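Local atomic coordinates of cell division protein FtsZ 1 (Methanocaldococcus jannaschii, PDB entry 1W58), a protein that binds GTP, probably hydrolyses it, and is thought to polymerise into the contractile Z ring at the future site of cell division. Residues K37-V42 / D121-F126; R261-V266 / A300-A305; A285-M290 / V331-V336. One frame throughout, in Å; residues are numbered along the deposited sequence.

Contact 1 (K37-V42 / D121-F126); sequences KAKITV and DSDMVF
The carboxylate of Asp-123 grips Lys-39 twice. OD1 takes the backbone N of Lys-39 at 2.8 Å on its anti lone pair, in a nearly straight bond (171°). Lys-39 NZ reaches the same OD1 more weakly, at 3.5 Å, in a salt bridge. Bends at chi3 (-102°) and chi4 (47°) curl the lysine chain back, which lets the same NZ meet Asp-121 O at 3.1 Å. Lys-39 O accepts two successive amides, Asp-123 N and Met-124 N. Beside this polar cluster the hydroxyls Thr-41 OG1 and Ser-122 OG lie 2.7 Å apart, either able to donate, and Ser-122 OG has a further bond to Ile-119 O. Regular parallel pairing follows, Thr-41 N to Met-124 O at 3.0 Å and Phe-126 N to Thr-41 O at 2.9 Å. On the sheet face carrying Ile-40, Val-42, Met-124 and Phe-126, Ile-40 CG2 sits 3.8 Å from Phe-126 CD2, the two side chains pointing the same way. Helix 236-243 and strand 153-160 pack on Met-124. Strands 40-45 and 124-130 are neighbours at the centre of the parallel, Rossmann-like sheet of the FtsZ/tubulin GTPase domain.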
loop_
_atom_site.group_PDB
_atom_site.type_symbol
_atom_site.label_atom_id
_atom_site.label_comp_id
_atom_site.label_asym_id
_atom_site.label_seq_id
_atom_site.Cartn_x
_atom_site.Cartn_y
_atom_site.Cartn_z
ATOM N N LYS A 37 6.855 -8.127 28.314
ATOM C CA LYS A 37 5.653 -7.309 28.369
ATOM C C LYS A 37 5.071 -6.896 27.016
ATOM O O LYS A 37 5.790 -6.752 26.032
ATOM C CB LYS A 37 5.939 -6.078 29.235
ATOM C CG LYS A 37 7.444 -5.730 29.366
ATOM C CD LYS A 37 7.939 -4.657 28.367
ATOM C CE LYS A 37 7.897 -5.115 26.898
ATOM N NZ LYS A 37 8.299 -4.037 25.931
ATOM N N ALA A 38 3.753 -6.726 26.968
ATOM C CA ALA A 38 3.100 -6.315 25.732
ATOM C C ALA A 38 3.458 -4.861 25.473
ATOM O O ALA A 38 3.498 -4.050 26.393
ATOM C CB ALA A 38 1.587 -6.463 25.843
ATOM N N LYS A 39 3.744 -4.538 24.221
ATOM C CA LYS A 39 4.077 -3.166 23.883
ATOM C C LYS A 39 2.779 -2.446 23.537
ATOM O O LYS A 39 2.065 -2.863 22.620
ATOM C CB LYS A 39 5.068 -3.145 22.720
ATOM C CG LYS A 39 6.477 -3.558 23.145
ATOM C CD LYS A 39 7.532 -3.115 22.135
ATOM C CE LYS A 39 7.976 -4.270 21.274
ATOM N NZ LYS A 39 6.793 -5.008 20.774
ATOM N N ILE A 40 2.467 -1.401 24.308
ATOM C CA ILE A 40 1.240 -0.607 24.142
ATOM C C ILE A 40 1.497 0.827 23.684
ATOM O O ILE A 40 2.425 1.492 24.150
ATOM C CB ILE A 40 0.445 -0.471 25.476
ATOM C CG1 ILE A 40 0.066 -1.838 26.039
ATOM C CG2 ILE A 40 -0.794 0.390 25.263
ATOM C CD1 ILE A 40 1.080 -2.362 26.984
ATOM N N THR A 41 0.656 1.310 22.781
ATOM C CA THR A 41 0.771 2.680 22.305
ATOM C C THR A 41 -0.573 3.376 22.454
ATOM O O THR A 41 -1.624 2.809 22.137
ATOM C CB THR A 41 1.203 2.741 20.825
ATOM O OG1 THR A 41 2.494 2.145 20.684
ATOM C CG2 THR A 41 1.283 4.189 20.340
ATOM N N VAL A 42 -0.538 4.601 22.967
ATOM C CA VAL A 42 -1.753 5.395 23.131
ATOM C C VAL A 42 -1.660 6.542 22.139
ATOM O O VAL A 42 -0.654 7.248 22.110
ATOM C CB VAL A 42 -1.886 5.971 24.555
ATOM C CG1 VAL A 42 -3.204 6.739 24.677
ATOM C CG2 VAL A 42 -1.839 4.831 25.585
ATOM N N ASP A 121 5.342 -1.220 15.578
ATOM C CA ASP A 121 5.796 -2.291 16.472
ATOM C C ASP A 121 4.928 -2.542 17.721
ATOM O O ASP A 121 5.370 -3.202 18.653
ATOM C CB ASP A 121 7.233 -2.002 16.920
ATOM C CG ASP A 121 8.212 -1.901 15.745
ATOM O OD1 ASP A 121 9.169 -1.105 15.849
ATOM O OD2 ASP A 121 8.042 -2.611 14.725
ATOM N N SER A 122 3.694 -2.048 17.724
ATOM C CA SER A 122 2.803 -2.200 18.864
ATOM C C SER A 122 2.000 -3.484 18.867
ATOM O O SER A 122 1.441 -3.869 17.844
ATOM C CB SER A 122 1.815 -1.036 18.911
ATOM O OG SER A 122 2.483 0.207 18.806
ATOM N N ASP A 123 1.927 -4.116 20.039
ATOM C CA ASP A 123 1.153 -5.337 20.236
ATOM C C ASP A 123 -0.285 -4.905 20.438
ATOM O O ASP A 123 -1.212 -5.631 20.108
ATOM C CB ASP A 123 1.584 -6.083 21.505
ATOM C CG ASP A 123 2.935 -6.793 21.371
ATOM O OD1 ASP A 123 3.896 -6.375 22.056
ATOM O OD2 ASP A 123 3.025 -7.779 20.601
ATOM N N MET A 124 -0.450 -3.705 20.993
ATOM C CA MET A 124 -1.769 -3.154 21.285
ATOM C C MET A 124 -1.782 -1.635 21.081
ATOM O O MET A 124 -0.811 -0.953 21.417
ATOM C CB MET A 124 -2.161 -3.484 22.740
ATOM C CG MET A 124 -3.655 -3.237 23.097
ATOM S SD MET A 124 -4.042 -3.560 24.875
ATOM C CE MET A 124 -5.783 -3.475 24.877
ATOM N N VAL A 125 -2.893 -1.128 20.539
ATOM C CA VAL A 125 -3.076 0.293 20.277
ATOM C C VAL A 125 -4.400 0.810 20.832
ATOM O O VAL A 125 -5.471 0.236 20.572
ATOM C CB VAL A 125 -3.044 0.609 18.747
ATOM C CG1 VAL A 125 -3.339 2.118 18.508
ATOM C CG2 VAL A 125 -1.675 0.249 18.165
ATOM N N PHE A 126 -4.308 1.892 21.606
ATOM C CA PHE A 126 -5.466 2.552 22.213
ATOM C C PHE A 126 -5.642 3.846 21.429
ATOM O O PHE A 126 -4.685 4.608 21.265
ATOM C CB PHE A 126 -5.178 2.905 23.686
ATOM C CG PHE A 126 -5.485 1.795 24.673
ATOM C CD1 PHE A 126 -6.712 1.755 25.344
ATOM C CD2 PHE A 126 -4.547 0.793 24.936
ATOM C CE1 PHE A 126 -7.005 0.727 26.265
ATOM C CE2 PHE A 126 -4.827 -0.238 25.855
ATOM C CZ PHE A 126 -6.054 -0.266 26.512
#

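Contact 2 (R261-V266 / A300-A305); sequences RAKEAV and AREVVA
The carboxylate of Glu-302 is the flat group of this contact: OE2 receives Lys-263 NZ at 2.8 Å on its syn lone pair, while OE1 lies 3.9 Å from the methyl CB of Ala-262. The glutamate chain runs out extended beyond CG. Lys-263 instead leaves its helix with CG anti to the backbone N (chi1 177°) and then bends at each later torsion, which curls the ammonium back close to its own CB and up to OE2 in a salt bridge. Replacing Glu-302 by an alanine would probably leave the Lys-263 ammonium without this anion and its chain freer to turn. Apart from the ion pair the contact is apolar: Ala-262 CB meets Val-303 CG2 at 4.0 Å, and Val-266 meets Val-303, though the model sets their methyls too close to trust in detail. The short helix segments run in roughly the same direction, 8.8 Å apart at closest and inclined by 34°. Beyond them, Arg-261 pairs with Asp-294 and Glu-299, the latter on helix 297-308. Helices 261-270 and 297-308 lie next to each other on the C-terminal domain's sheet, with Val-303 reaching Val-333 and Ile-287 on its strands and Ala-300 and Val-304 touching Trp-319.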
loop_
_atom_site.group_PDB
_atom_site.type_symbol
_atom_site.label_atom_id
_atom_site.label_comp_id
_atom_site.label_asym_id
_atom_site.label_seq_id
_atom_site.Cartn_x
_atom_site.Cartn_y
_atom_site.Cartn_z
ATOM N N ARG A 261 -15.411 -1.623 51.882
ATOM C CA ARG A 261 -14.907 -1.145 50.591
ATOM C C ARG A 261 -15.399 -1.876 49.349
ATOM O O ARG A 261 -16.321 -1.425 48.663
ATOM C CB ARG A 261 -13.375 -1.186 50.614
ATOM C CG ARG A 261 -12.782 -0.671 51.915
ATOM C CD ARG A 261 -11.273 -0.457 51.853
ATOM N NE ARG A 261 -10.505 -1.691 51.709
ATOM C CZ ARG A 261 -9.182 -1.749 51.835
ATOM N NH1 ARG A 261 -8.496 -0.647 52.111
ATOM N NH2 ARG A 261 -8.543 -2.897 51.668
ATOM N N ALA A 262 -14.754 -2.997 49.058
ATOM C CA ALA A 262 -15.095 -3.815 47.908
ATOM C C ALA A 262 -16.597 -3.829 47.624
ATOM O O ALA A 262 -17.031 -3.443 46.540
ATOM C CB ALA A 262 -14.585 -5.240 48.126
ATOM N N LYS A 263 -17.384 -4.268 48.603
ATOM C CA LYS A 263 -18.840 -4.354 48.467
ATOM C C LYS A 263 -19.490 -3.059 47.974
ATOM O O LYS A 263 -20.458 -3.092 47.214
ATOM C CB LYS A 263 -19.462 -4.756 49.814
ATOM C CG LYS A 263 -20.993 -4.806 49.827
ATOM C CD LYS A 263 -21.536 -6.178 49.457
ATOM C CE LYS A 263 -21.620 -7.105 50.673
ATOM N NZ LYS A 263 -20.300 -7.340 51.328
ATOM N N GLU A 264 -18.951 -1.924 48.406
ATOM C CA GLU A 264 -19.499 -0.623 48.033
ATOM C C GLU A 264 -19.003 -0.079 46.691
ATOM O O GLU A 264 -19.784 0.489 45.922
ATOM C CB GLU A 264 -19.212 0.398 49.140
ATOM C CG GLU A 264 -19.816 0.030 50.487
ATOM C CD GLU A 264 -19.655 1.124 51.532
ATOM O OE1 GLU A 264 -20.201 2.232 51.323
ATOM O OE2 GLU A 264 -18.986 0.874 52.560
ATOM N N ALA A 265 -17.709 -0.244 46.419
ATOM C CA ALA A 265 -17.118 0.227 45.168
ATOM C C ALA A 265 -17.782 -0.474 43.997
ATOM O O ALA A 265 -18.233 0.170 43.058
ATOM C CB ALA A 265 -15.617 -0.039 45.154
ATOM N N VAL A 266 -17.852 -1.795 44.065
ATOM C CA VAL A 266 -18.466 -2.573 43.007
ATOM C C VAL A 266 -19.928 -2.237 42.770
ATOM O O VAL A 266 -20.383 -2.219 41.621
ATOM C CB VAL A 266 -18.407 -4.055 43.302
ATOM C CG1 VAL A 266 -18.800 -4.829 42.060
ATOM C CG2 VAL A 266 -17.024 -4.425 43.773
ATOM N N ALA A 300 -10.843 -8.354 45.871
ATOM C CA ALA A 300 -10.890 -8.373 44.416
ATOM C C ALA A 300 -11.892 -9.436 43.968
ATOM O O ALA A 300 -12.748 -9.189 43.112
ATOM C CB ALA A 300 -9.508 -8.687 43.866
ATOM N N ARG A 301 -11.777 -10.614 44.576
ATOM C CA ARG A 301 -12.639 -11.747 44.275
ATOM C C ARG A 301 -14.116 -11.453 44.564
ATOM O O ARG A 301 -14.996 -11.883 43.821
ATOM C CB ARG A 301 -12.186 -12.961 45.089
ATOM C CG ARG A 301 -12.060 -14.249 44.290
ATOM C CD ARG A 301 -10.656 -14.445 43.713
ATOM N NE ARG A 301 -9.643 -14.651 44.747
ATOM C CZ ARG A 301 -8.461 -15.227 44.533
ATOM N NH1 ARG A 301 -8.138 -15.658 43.319
ATOM N NH2 ARG A 301 -7.601 -15.373 45.535
ATOM N N GLU A 302 -14.385 -10.730 45.648
ATOM C CA GLU A 302 -15.763 -10.392 46.003
ATOM C C GLU A 302 -16.286 -9.504 44.871
ATOM O O GLU A 302 -17.425 -9.659 44.405
ATOM C CB GLU A 302 -15.810 -9.626 47.338
ATOM C CG GLU A 302 -17.078 -9.879 48.173
ATOM C CD GLU A 302 -17.413 -8.758 49.180
ATOM O OE1 GLU A 302 -16.495 -8.167 49.800
ATOM O OE2 GLU A 302 -18.620 -8.483 49.359
ATOM N N VAL A 303 -15.437 -8.575 44.435
ATOM C CA VAL A 303 -15.774 -7.665 43.343
ATOM C C VAL A 303 -16.143 -8.485 42.095
ATOM O O VAL A 303 -17.247 -8.367 41.543
ATOM C CB VAL A 303 -14.572 -6.754 43.004
ATOM C CG1 VAL A 303 -14.872 -5.925 41.773
ATOM C CG2 VAL A 303 -14.248 -5.850 44.183
ATOM N N VAL A 304 -15.219 -9.344 41.678
ATOM C CA VAL A 304 -15.432 -10.155 40.499
ATOM C C VAL A 304 -16.722 -10.965 40.523
ATOM O O VAL A 304 -17.477 -10.965 39.544
ATOM C CB VAL A 304 -14.261 -11.114 40.274
ATOM C CG1 VAL A 304 -14.478 -11.879 38.990
ATOM C CG2 VAL A 304 -12.946 -10.349 40.236
ATOM N N ALA A 305 -16.988 -11.645 41.638
ATOM C CA ALA A 305 -18.186 -12.485 41.752
ATOM C C ALA A 305 -19.492 -11.701 41.742
ATOM O O ALA A 305 -20.507 -12.176 41.218
ATOM C CB ALA A 305 -18.101 -13.353 43.013
#

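Contact 3 (A285-M290 / V331-V336); sequences ALIHVM and VRVLLV
Met-290 N gives the shortest sound polar bond here, 2.7 Å to Arg-332 O, with an angle of 172° at the hydrogen and the donor close to the line of the carbonyl bond. It belongs to the antiparallel pairing of strands 285-291 and 331-337, the two inner strands of the four-stranded mixed sheet in the FtsZ C-terminal domain. Hydrogen-bonded pairs Leu-286 with Val-336 and His-288 with Leu-334 each close with two backbone bonds, and the non-hydrogen-bonded pairs Ile-287 with Leu-335 and Val-289 with Val-333 alternate with them.

One face of the sheet carries these four aliphatic side chains. Ile-287 and Leu-335 lie side by side, CG2 of the former 3.6 Å from CD1 of the latter, and helices 261-270 and 297-308 cover them. The opposite face meets the long helix 204-227, which in this family joins the two domains: Leu-286, whose CD1 is 4.1 Å from Val-336 CB, and Val-336 itself both touch Leu-222.

Farther along that face Met-290 crosses Arg-332. A turn at chi3 (-90°) of Met-290 sends CE to Arg-332 CD at 3.9 Å and to Leu-334 CB at 4.1 Å, making the methyl a bridge between two residues of the facing strand. SD comes to the edge of the guanidinium, near its plane, 4.1 Å from NH1, and Arg-332 NE has a long, weak ion pair with Glu-255. The same methionine also packs on its neighbour on this face. The His-288 ring, with a hydrogen bond between NE2 and Thr-322 OG1 and a weak one between ND1 and Gly-221 O, has Met-290 CG above the centre of one face, 3.5 Å from its plane.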
loop_
_atom_site.group_PDB
_atom_site.type_symbol
_atom_site.label_atom_id
_atom_site.label_comp_id
_atom_site.label_asym_id
_atom_site.label_seq_id
_atom_site.Cartn_x
_atom_site.Cartn_y
_atom_site.Cartn_z
ATOM N N ALA A 285 -15.756 -9.072 29.962
ATOM C CA ALA A 285 -15.715 -7.925 30.836
ATOM C C ALA A 285 -14.312 -7.843 31.393
ATOM O O ALA A 285 -13.651 -8.864 31.526
ATOM C CB ALA A 285 -16.695 -8.104 31.956
ATOM N N LEU A 286 -13.843 -6.630 31.678
ATOM C CA LEU A 286 -12.522 -6.450 32.259
ATOM C C LEU A 286 -12.792 -5.732 33.576
ATOM O O LEU A 286 -13.612 -4.807 33.627
ATOM C CB LEU A 286 -11.605 -5.615 31.349
ATOM C CG LEU A 286 -11.399 -6.176 29.921
ATOM C CD1 LEU A 286 -12.395 -5.561 28.953
ATOM C CD2 LEU A 286 -10.016 -5.874 29.448
ATOM N N ILE A 287 -12.138 -6.187 34.645
ATOM C CA ILE A 287 -12.329 -5.585 35.950
ATOM C C ILE A 287 -10.978 -5.245 36.547
ATOM O O ILE A 287 -10.082 -6.081 36.579
ATOM C CB ILE A 287 -13.095 -6.537 36.908
ATOM C CG1 ILE A 287 -14.312 -7.130 36.194
ATOM C CG2 ILE A 287 -13.619 -5.760 38.102
ATOM C CD1 ILE A 287 -15.101 -8.119 37.019
ATOM N N HIS A 288 -10.825 -4.002 36.989
ATOM C CA HIS A 288 -9.579 -3.572 37.592
ATOM C C HIS A 288 -9.894 -2.977 38.942
ATOM O O HIS A 288 -10.529 -1.928 39.027
ATOM C CB HIS A 288 -8.893 -2.504 36.755
ATOM C CG HIS A 288 -7.525 -2.153 37.244
ATOM N ND1 HIS A 288 -6.792 -1.108 36.722
ATOM C CD2 HIS A 288 -6.732 -2.743 38.172
ATOM C CE1 HIS A 288 -5.603 -1.073 37.302
ATOM N NE2 HIS A 288 -5.542 -2.055 38.187
ATOM N N VAL A 289 -9.452 -3.652 39.996
ATOM C CA VAL A 289 -9.675 -3.183 41.359
ATOM C C VAL A 289 -8.372 -2.547 41.832
ATOM O O VAL A 289 -7.305 -3.135 41.743
ATOM C CB VAL A 289 -10.118 -4.363 42.294
ATOM C CG1 VAL A 289 -9.118 -5.478 42.239
ATOM C CG2 VAL A 289 -10.272 -3.883 43.714
ATOM N N MET A 290 -8.465 -1.313 42.297
ATOM C CA MET A 290 -7.293 -0.585 42.768
ATOM C C MET A 290 -7.490 -0.179 44.231
ATOM O O MET A 290 -8.621 0.024 44.688
ATOM C CB MET A 290 -7.079 0.664 41.902
ATOM C CG MET A 290 -6.918 0.363 40.408
ATOM S SD MET A 290 -7.289 1.779 39.320
ATOM C CE MET A 290 -9.020 1.541 39.033
ATOM N N VAL A 331 -10.468 1.934 47.817
ATOM C CA VAL A 331 -10.346 0.935 46.762
ATOM C C VAL A 331 -11.232 1.439 45.625
ATOM O O VAL A 331 -12.416 1.740 45.828
ATOM C CB VAL A 331 -10.814 -0.493 47.179
ATOM C CG1 VAL A 331 -9.909 -1.038 48.259
ATOM C CG2 VAL A 331 -12.258 -0.475 47.619
ATOM N N ARG A 332 -10.650 1.568 44.439
ATOM C CA ARG A 332 -11.401 2.041 43.288
ATOM C C ARG A 332 -11.645 0.869 42.362
ATOM O O ARG A 332 -10.783 0.009 42.208
ATOM C CB ARG A 332 -10.624 3.131 42.559
ATOM C CG ARG A 332 -11.438 3.814 41.482
ATOM C CD ARG A 332 -10.573 4.712 40.617
ATOM N NE ARG A 332 -10.121 5.922 41.296
ATOM C CZ ARG A 332 -8.843 6.276 41.411
ATOM N NH1 ARG A 332 -7.887 5.505 40.898
ATOM N NH2 ARG A 332 -8.520 7.417 42.010
ATOM N N VAL A 333 -12.828 0.819 41.764
ATOM C CA VAL A 333 -13.159 -0.268 40.847
ATOM C C VAL A 333 -13.529 0.244 39.448
ATOM O O VAL A 333 -14.388 1.126 39.306
ATOM C CB VAL A 333 -14.323 -1.130 41.403
ATOM C CG1 VAL A 333 -14.751 -2.163 40.368
ATOM C CG2 VAL A 333 -13.873 -1.853 42.679
ATOM N N LEU A 334 -12.864 -0.307 38.427
ATOM C CA LEU A 334 -13.124 0.057 37.035
ATOM C C LEU A 334 -13.731 -1.134 36.342
ATOM O O LEU A 334 -13.148 -2.198 36.323
ATOM C CB LEU A 334 -11.830 0.443 36.311
ATOM C CG LEU A 334 -11.891 0.674 34.782
ATOM C CD1 LEU A 334 -12.842 1.796 34.428
ATOM C CD2 LEU A 334 -10.506 1.026 34.274
ATOM N N LEU A 335 -14.913 -0.952 35.788
ATOM C CA LEU A 335 -15.608 -2.006 35.064
ATOM C C LEU A 335 -15.778 -1.648 33.594
ATOM O O LEU A 335 -16.279 -0.560 33.273
ATOM C CB LEU A 335 -17.009 -2.207 35.618
ATOM C CG LEU A 335 -17.324 -3.331 36.582
ATOM C CD1 LEU A 335 -16.258 -3.406 37.672
ATOM C CD2 LEU A 335 -18.709 -3.060 37.157
ATOM N N VAL A 336 -15.367 -2.557 32.708
ATOM C CA VAL A 336 -15.558 -2.359 31.280
ATOM C C VAL A 336 -16.337 -3.588 30.835
ATOM O O VAL A 336 -15.837 -4.711 30.860
ATOM C CB VAL A 336 -14.225 -2.280 30.478
ATOM C CG1 VAL A 336 -14.547 -1.986 29.001
ATOM C CG2 VAL A 336 -13.285 -1.198 31.060
#

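Contacts 2 and 3 form one layered unit, while contact 1 belongs to the other domain. The centres of contacts 2 and 3 are 9 Å apart, and their segments alternate along the chain: the helices of contact 2 lie on the strands of contact 3, with Ala-265 CB 3.5 Å from Val-333 CG2 and Ala-300 CB 3.6 Å from Val-289 CG1. Contact 1 sits in the GTPase domain, its centre 21 Å from that of contact 3 and 29 Å from that of contact 2; its nearest atoms come within about 7 Å of contact 3 without touching. All three lie away from the GTP-binding residues, though the Val-42 side chain is about 14 Å from the bound nucleotide analogue.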